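Teichoic acid biosynthesis protein F (Staphylococcus epidermidis, PDB 3L7I) is a teichoic acid biosynthesis protein, involved in making a cell-wall polymer, and carries a region of the GT-B clan. Local coordinates at residues Cys618-Tyr623 / Lys675-Leu680. Sequence-based numbering, arbitrary orientation.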
ATOM      1  N   CYS A 618      34.276 -56.471  -5.220  1.00 61.14           N
ATOM      2  CA  CYS A 618      35.193 -55.365  -5.452  1.00 61.21           C
ATOM      3  C   CYS A 618      34.419 -54.168  -5.974  1.00 59.28           C
ATOM      4  O   CYS A 618      33.262 -54.302  -6.369  1.00 58.05           O
ATOM      5  CB  CYS A 618      36.303 -55.742  -6.432  1.00 63.75           C
ATOM      6  SG  CYS A 618      35.763 -56.089  -8.135  1.00 64.00           S
ATOM      7  N   LEU A 619      35.070 -53.004  -5.968  1.00 56.45           N
ATOM      8  CA  LEU A 619      34.504 -51.751  -6.459  1.00 55.81           C
ATOM      9  C   LEU A 619      35.312 -51.251  -7.654  1.00 56.02           C
ATOM     10  O   LEU A 619      36.545 -51.242  -7.619  1.00 56.68           O
ATOM     11  CB  LEU A 619      34.554 -50.693  -5.359  1.00 55.82           C
ATOM     12  CG  LEU A 619      33.346 -49.748  -5.365  1.00 55.38           C
ATOM     13  CD1 LEU A 619      33.596 -48.489  -4.556  1.00 55.70           C
ATOM     14  CD2 LEU A 619      32.944 -49.408  -6.780  1.00 55.10           C
ATOM     15  N   ILE A 620      34.650 -50.834  -8.723  1.00 55.76           N
ATOM     16  CA  ILE A 620      35.381 -50.107  -9.754  1.00 56.23           C
ATOM     17  C   ILE A 620      34.812 -48.711  -9.784  1.00 56.02           C
ATOM     18  O   ILE A 620      33.591 -48.523  -9.895  1.00 55.63           O
ATOM     19  CB  ILE A 620      35.256 -50.734 -11.146  1.00 56.66           C
ATOM     20  CG1 ILE A 620      35.625 -52.209 -11.093  1.00 57.07           C
ATOM     21  CG2 ILE A 620      36.144 -50.003 -12.146  1.00 57.52           C
ATOM     22  CD1 ILE A 620      35.553 -52.865 -12.441  1.00 57.81           C
ATOM     23  N   THR A 621      35.695 -47.728  -9.670  1.00 56.55           N
ATOM     24  CA  THR A 621      35.260 -46.348  -9.668  1.00 56.70           C
ATOM     25  C   THR A 621      36.345 -45.474 -10.316  1.00 57.77           C
ATOM     26  O   THR A 621      37.253 -46.005 -10.962  1.00 58.36           O
ATOM     27  CB  THR A 621      34.924 -45.922  -8.249  1.00 56.44           C
ATOM     28  OG1 THR A 621      34.282 -44.651  -8.288  1.00 56.76           O
ATOM     29  CG2 THR A 621      36.186 -45.850  -7.392  1.00 57.01           C
ATOM     30  N   ASP A 622      36.240 -44.151 -10.196  1.00 58.30           N
ATOM     31  CA  ASP A 622      37.306 -43.280 -10.684  1.00 59.62           C
ATOM     32  C   ASP A 622      37.629 -42.129  -9.744  1.00 60.31           C
ATOM     33  O   ASP A 622      38.624 -42.197  -9.029  1.00 60.80           O
ATOM     34  CB  ASP A 622      37.023 -42.772 -12.096  1.00 60.41           C
ATOM     35  CG  ASP A 622      35.606 -42.335 -12.277  1.00 60.02           C
ATOM     36  OD1 ASP A 622      34.898 -42.986 -13.058  1.00 59.69           O
ATOM     37  OD2 ASP A 622      35.182 -41.346 -11.641  1.00 60.28           O
ATOM     38  N   TYR A 623      36.803 -41.079  -9.755  1.00 60.61           N
ATOM     39  CA  TYR A 623      36.967 -39.941  -8.855  1.00 61.50           C
ATOM     40  C   TYR A 623      35.725 -39.810  -7.999  1.00 60.84           C
ATOM     41  O   TYR A 623      34.851 -39.004  -8.278  1.00 61.32           O
ATOM     42  CB  TYR A 623      37.147 -38.648  -9.656  1.00 63.12           C
ATOM     43  CG  TYR A 623      37.867 -38.882 -10.936  1.00 63.80           C
ATOM     44  CD1 TYR A 623      37.211 -38.747 -12.153  1.00 64.10           C
ATOM     45  CD2 TYR A 623      39.204 -39.298 -10.933  1.00 64.39           C
ATOM     46  CE1 TYR A 623      37.875 -38.997 -13.342  1.00 65.01           C
ATOM     47  CE2 TYR A 623      39.876 -39.555 -12.110  1.00 65.30           C
ATOM     48  CZ  TYR A 623      39.213 -39.403 -13.317  1.00 65.61           C
ATOM     49  OH  TYR A 623      39.881 -39.655 -14.500  1.00 66.82           O
ATOM     50  N   LYS A 675      41.613 -58.456 -17.373  1.00 77.26           N
ATOM     51  CA  LYS A 675      42.484 -59.566 -17.058  1.00 79.63           C
ATOM     52  C   LYS A 675      42.703 -59.660 -15.551  1.00 80.15           C
ATOM     53  O   LYS A 675      42.652 -60.739 -14.979  1.00 81.14           O
ATOM     54  CB  LYS A 675      43.811 -59.422 -17.808  1.00 82.05           C
ATOM     55  CG  LYS A 675      43.680 -59.430 -19.342  1.00 81.94           C
ATOM     56  CD  LYS A 675      42.933 -60.675 -19.850  1.00 81.50           C
ATOM     57  CE  LYS A 675      43.074 -60.850 -21.365  1.00 82.18           C
ATOM     58  NZ  LYS A 675      42.399 -62.093 -21.854  1.00 82.44           N
ATOM     59  N   GLU A 676      42.924 -58.521 -14.911  1.00 81.38           N
ATOM     60  CA  GLU A 676      43.189 -58.472 -13.474  1.00 82.61           C
ATOM     61  C   GLU A 676      42.059 -59.079 -12.616  1.00 81.41           C
ATOM     62  O   GLU A 676      42.324 -59.885 -11.717  1.00 83.41           O
ATOM     63  CB  GLU A 676      43.465 -57.026 -13.055  1.00 82.34           C
ATOM     64  CG  GLU A 676      44.073 -56.865 -11.676  1.00 84.61           C
ATOM     65  CD  GLU A 676      45.583 -56.792 -11.703  1.00 87.93           C
ATOM     66  OE1 GLU A 676      46.227 -57.733 -12.233  1.00 89.65           O
ATOM     67  OE2 GLU A 676      46.127 -55.791 -11.184  1.00 89.01           O
ATOM     68  N   LEU A 677      40.813 -58.678 -12.891  1.00 76.31           N
ATOM     69  CA  LEU A 677      39.608 -59.249 -12.254  1.00 74.73           C
ATOM     70  C   LEU A 677      39.503 -60.798 -12.307  1.00 75.75           C
ATOM     71  O   LEU A 677      38.830 -61.422 -11.475  1.00 75.32           O
ATOM     72  CB  LEU A 677      38.349 -58.643 -12.891  1.00 71.99           C
ATOM     73  CG  LEU A 677      37.773 -57.304 -12.402  1.00 70.15           C
ATOM     74  CD1 LEU A 677      38.697 -56.560 -11.457  1.00 71.40           C
ATOM     75  CD2 LEU A 677      37.367 -56.387 -13.569  1.00 68.67           C
ATOM     76  N   LYS A 678      40.144 -61.411 -13.299  1.00103.12           N
ATOM     77  CA  LYS A 678      40.053 -62.854 -13.477  1.00104.52           C
ATOM     78  C   LYS A 678      40.271 -63.535 -12.132  1.00106.65           C
ATOM     79  O   LYS A 678      39.550 -64.462 -11.763  1.00106.88           O
ATOM     80  CB  LYS A 678      41.102 -63.331 -14.478  1.00106.42           C
ATOM     81  CG  LYS A 678      40.641 -64.450 -15.375  1.00106.66           C
ATOM     82  CD  LYS A 678      39.366 -64.056 -16.093  1.00103.89           C
ATOM     83  CE  LYS A 678      39.390 -64.546 -17.523  1.00104.41           C
ATOM     84  NZ  LYS A 678      40.473 -63.843 -18.247  1.00105.25           N
ATOM     85  N   ASN A 679      41.264 -63.042 -11.398  1.00 82.46           N
ATOM     86  CA  ASN A 679      41.680 -63.629 -10.135  1.00 85.28           C
ATOM     87  C   ASN A 679      41.704 -62.592  -9.011  1.00 85.37           C
ATOM     88  O   ASN A 679      42.744 -61.984  -8.725  1.00 87.17           O
ATOM     89  CB  ASN A 679      43.060 -64.263 -10.302  1.00 88.70           C
ATOM     90  CG  ASN A 679      43.550 -64.932  -9.040  1.00 92.19           C
ATOM     91  OD1 ASN A 679      42.862 -64.922  -8.017  1.00 92.14           O
ATOM     92  ND2 ASN A 679      44.746 -65.522  -9.101  1.00 95.50           N
ATOM     93  N   LEU A 680      40.550 -62.390  -8.376  1.00 86.58           N
ATOM     94  CA  LEU A 680      40.442 -61.401  -7.308  1.00 86.62           C
ATOM     95  C   LEU A 680      41.462 -61.627  -6.188  1.00 90.71           C
ATOM     96  O   LEU A 680      42.123 -60.684  -5.749  1.00 91.76           O
ATOM     97  CB  LEU A 680      39.022 -61.339  -6.736  1.00 84.51           C
ATOM     98  CG  LEU A 680      38.116 -60.242  -7.299  1.00 80.68           C
ATOM     99  CD1 LEU A 680      36.989 -59.935  -6.332  1.00 79.51           C
ATOM    100  CD2 LEU A 680      38.910 -58.981  -7.594  1.00 80.44           C
TER
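Leu677 meets both Cys618 and Ile620, residues on one face of strand 618-621. Its two methyls divide the work: CD2 faces the end of Ile620, tip to tip, with 4.1 Å between Leu677 CD2 and Ile620 CD1, while CD1 lies 4.5 Å from Cys618 SG. Ile620 reaches the leucine through its longer branch, which runs on fully extended from CB (chi2 -179°). Phe638 and Ile541, from the strands flanking 618-621, also touch Leu677. The strand is internal to a six-stranded parallel sheet of order 3-2-1-4-5-6, the Rossmann-like pattern of one half of a GT-B fold, and helix 670-677 packs against one face of that sheet. Past Leu677 the chain turns away from the strand, and Lys678 joins Lys675 in salt bridges to Glu572. Asn679 then occupies the N-cap position of helix 680-686, its OD1 accepting a weak hydrogen bond from Lys682 N. Leu680, in the first turn of that helix, comes back to the sheet and lies against both CB and SG of the buried Cys618: Leu680 CD1 packs 4.2 Å from Cys618 CB, and Leu680 CD2 sits 4.3 Å from Cys618 SG.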